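Local coordinates for transcription termination factor FttA (Pyrococcus horikoshii, PDB 3AF6), which probably terminates transcription by cutting nascent RNA as it leaves RNA polymerase and degrading the released transcript, using two zinc ions, at residues 184-189 against 208-213. Sequence-based numbering, arbitrary orientation.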
# COMPACT_ATOMS: atom_id res chain seq x y z
N TYR A 184 16.67 23.32 5.12
CA TYR A 184 16.50 24.46 4.25
C TYR A 184 15.10 25.07 4.27
O TYR A 184 14.11 24.36 4.38
CB TYR A 184 16.87 24.04 2.83
CG TYR A 184 16.76 25.11 1.78
CD1 TYR A 184 17.45 26.31 1.91
CD2 TYR A 184 16.00 24.90 0.63
CE1 TYR A 184 17.40 27.29 0.91
CE2 TYR A 184 15.94 25.87 -0.37
CZ TYR A 184 16.64 27.06 -0.23
OH TYR A 184 16.62 28.01 -1.23
N LYS A 185 15.03 26.39 4.17
CA LYS A 185 13.76 27.09 4.15
C LYS A 185 13.53 27.48 2.69
O LYS A 185 14.14 28.41 2.17
CB LYS A 185 13.82 28.35 5.03
CG LYS A 185 12.49 29.09 5.14
CD LYS A 185 12.64 30.38 5.94
CE LYS A 185 11.34 31.18 5.96
NZ LYS A 185 11.37 32.34 6.91
N SER A 186 12.63 26.74 2.05
CA SER A 186 12.29 26.92 0.64
C SER A 186 11.82 28.32 0.23
O SER A 186 11.12 29.01 0.98
CB SER A 186 11.20 25.91 0.26
OG SER A 186 11.48 24.61 0.77
N ARG A 187 12.20 28.73 -0.98
CA ARG A 187 11.81 30.02 -1.52
C ARG A 187 10.40 29.95 -2.09
O ARG A 187 9.68 30.95 -2.15
CB ARG A 187 12.78 30.47 -2.62
CG ARG A 187 14.14 30.93 -2.13
CD ARG A 187 15.01 31.39 -3.30
NE ARG A 187 15.78 32.59 -2.96
CZ ARG A 187 17.11 32.65 -2.94
NH1 ARG A 187 17.85 31.58 -3.24
NH2 ARG A 187 17.71 33.79 -2.62
N TRP A 188 10.00 28.76 -2.54
CA TRP A 188 8.66 28.56 -3.08
C TRP A 188 8.26 27.08 -3.06
O TRP A 188 9.09 26.21 -2.86
CB TRP A 188 8.54 29.13 -4.51
CG TRP A 188 9.66 28.78 -5.47
CD1 TRP A 188 10.74 29.56 -5.79
CD2 TRP A 188 9.79 27.58 -6.23
NE1 TRP A 188 11.53 28.92 -6.72
CE2 TRP A 188 10.97 27.70 -7.01
CE3 TRP A 188 9.03 26.40 -6.35
CZ2 TRP A 188 11.41 26.70 -7.88
CZ3 TRP A 188 9.47 25.40 -7.21
CH2 TRP A 188 10.65 25.55 -7.97
N ILE A 189 6.98 26.82 -3.27
CA ILE A 189 6.45 25.47 -3.25
C ILE A 189 5.29 25.39 -4.24
O ILE A 189 4.40 26.23 -4.20
CB ILE A 189 5.91 25.11 -1.84
CG1 ILE A 189 7.01 25.28 -0.79
CG2 ILE A 189 5.36 23.69 -1.83
CD1 ILE A 189 6.48 25.39 0.62
N GLN A 208 6.96 20.50 -5.86
CA GLN A 208 8.19 21.22 -6.16
C GLN A 208 8.53 22.33 -5.19
O GLN A 208 7.65 23.00 -4.62
CB GLN A 208 8.10 21.91 -7.53
CG GLN A 208 7.53 21.11 -8.67
CD GLN A 208 7.24 21.99 -9.87
OE1 GLN A 208 8.09 22.75 -10.32
NE2 GLN A 208 6.03 21.91 -10.39
N THR A 209 9.84 22.54 -5.03
CA THR A 209 10.40 23.64 -4.24
C THR A 209 11.67 23.97 -5.04
O THR A 209 12.06 23.22 -5.93
CB THR A 209 10.82 23.24 -2.81
OG1 THR A 209 11.97 22.39 -2.87
CG2 THR A 209 9.67 22.55 -2.09
N ASP A 210 12.31 25.10 -4.73
CA ASP A 210 13.54 25.45 -5.43
C ASP A 210 14.67 24.49 -5.05
O ASP A 210 15.75 24.53 -5.63
CB ASP A 210 13.96 26.88 -5.10
CG ASP A 210 14.08 27.15 -3.60
OD1 ASP A 210 14.96 27.94 -3.21
OD2 ASP A 210 13.29 26.59 -2.81
N GLU A 211 14.41 23.61 -4.09
CA GLU A 211 15.45 22.69 -3.66
C GLU A 211 15.14 21.23 -3.92
O GLU A 211 16.06 20.43 -4.02
CB GLU A 211 15.71 22.87 -2.16
CG GLU A 211 16.87 22.05 -1.59
CD GLU A 211 18.19 22.30 -2.32
OE1 GLU A 211 18.37 23.41 -2.87
OE2 GLU A 211 19.06 21.39 -2.34
N SER A 212 13.87 20.88 -4.05
CA SER A 212 13.55 19.48 -4.21
C SER A 212 12.36 19.11 -5.07
O SER A 212 11.58 19.96 -5.49
CB SER A 212 13.34 18.86 -2.83
OG SER A 212 14.34 19.26 -1.92
N PHE A 213 12.22 17.81 -5.27
CA PHE A 213 11.13 17.25 -6.04
C PHE A 213 10.75 15.89 -5.48
O PHE A 213 11.61 15.03 -5.24
CB PHE A 213 11.54 17.11 -7.51
CG PHE A 213 11.70 18.41 -8.21
CD1 PHE A 213 10.59 19.20 -8.50
CD2 PHE A 213 12.96 18.85 -8.61
CE1 PHE A 213 10.74 20.41 -9.18
CE2 PHE A 213 13.12 20.05 -9.29
CZ PHE A 213 12.00 20.84 -9.58
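The carboxylate of D210 takes two hydrogen bonds from 184-189, one on each oxygen. Y184 OH donates to D210 OD1 at 2.6 Å, reaching it on the syn side but 28° out of the carboxylate plane. The backbone N of R187 donates to D210 OD2 at 3.0 Å from well above that plane. CG of D210 sits between its own backbone N and carbonyl carbon, a rotamer (chi1 54°) that brings the carboxylate to Y184 OH and R187 N. With a partner on each oxygen, the carboxylate's rotation is restrained. The guanidinium of R187 makes no salt bridge to D210, NH1 staying 4.6 Å from OD1, and its aliphatic CG lies 3.3 Å from D210 OD1.

The segments meet where strands 189-193 and 204-209 run antiparallel side by side in one of the two sheets of the metallo-beta-lactamase fold, with 184-189 bringing the chain in from helix 164-178. After T209 the chain turns into strand 213-216: T209 OG1 accepts from the backbone N of both E211 and S212, an ST turn and ST motif, and is also hydrogen-bonded to D334 OD2, the same oxygen that S186 OG meets.

Van der Waals contact comes chiefly from W188, one face of whose indole lies over the T209-D210 peptide, with CZ3 3.4 Å from T209 C; CB of Q208 meets the ring's edge. Within the turn, E211 CB lies obliquely to the Y184 ring, 3.5 Å from CD2, while E211 OE2 forms a salt bridge with R180.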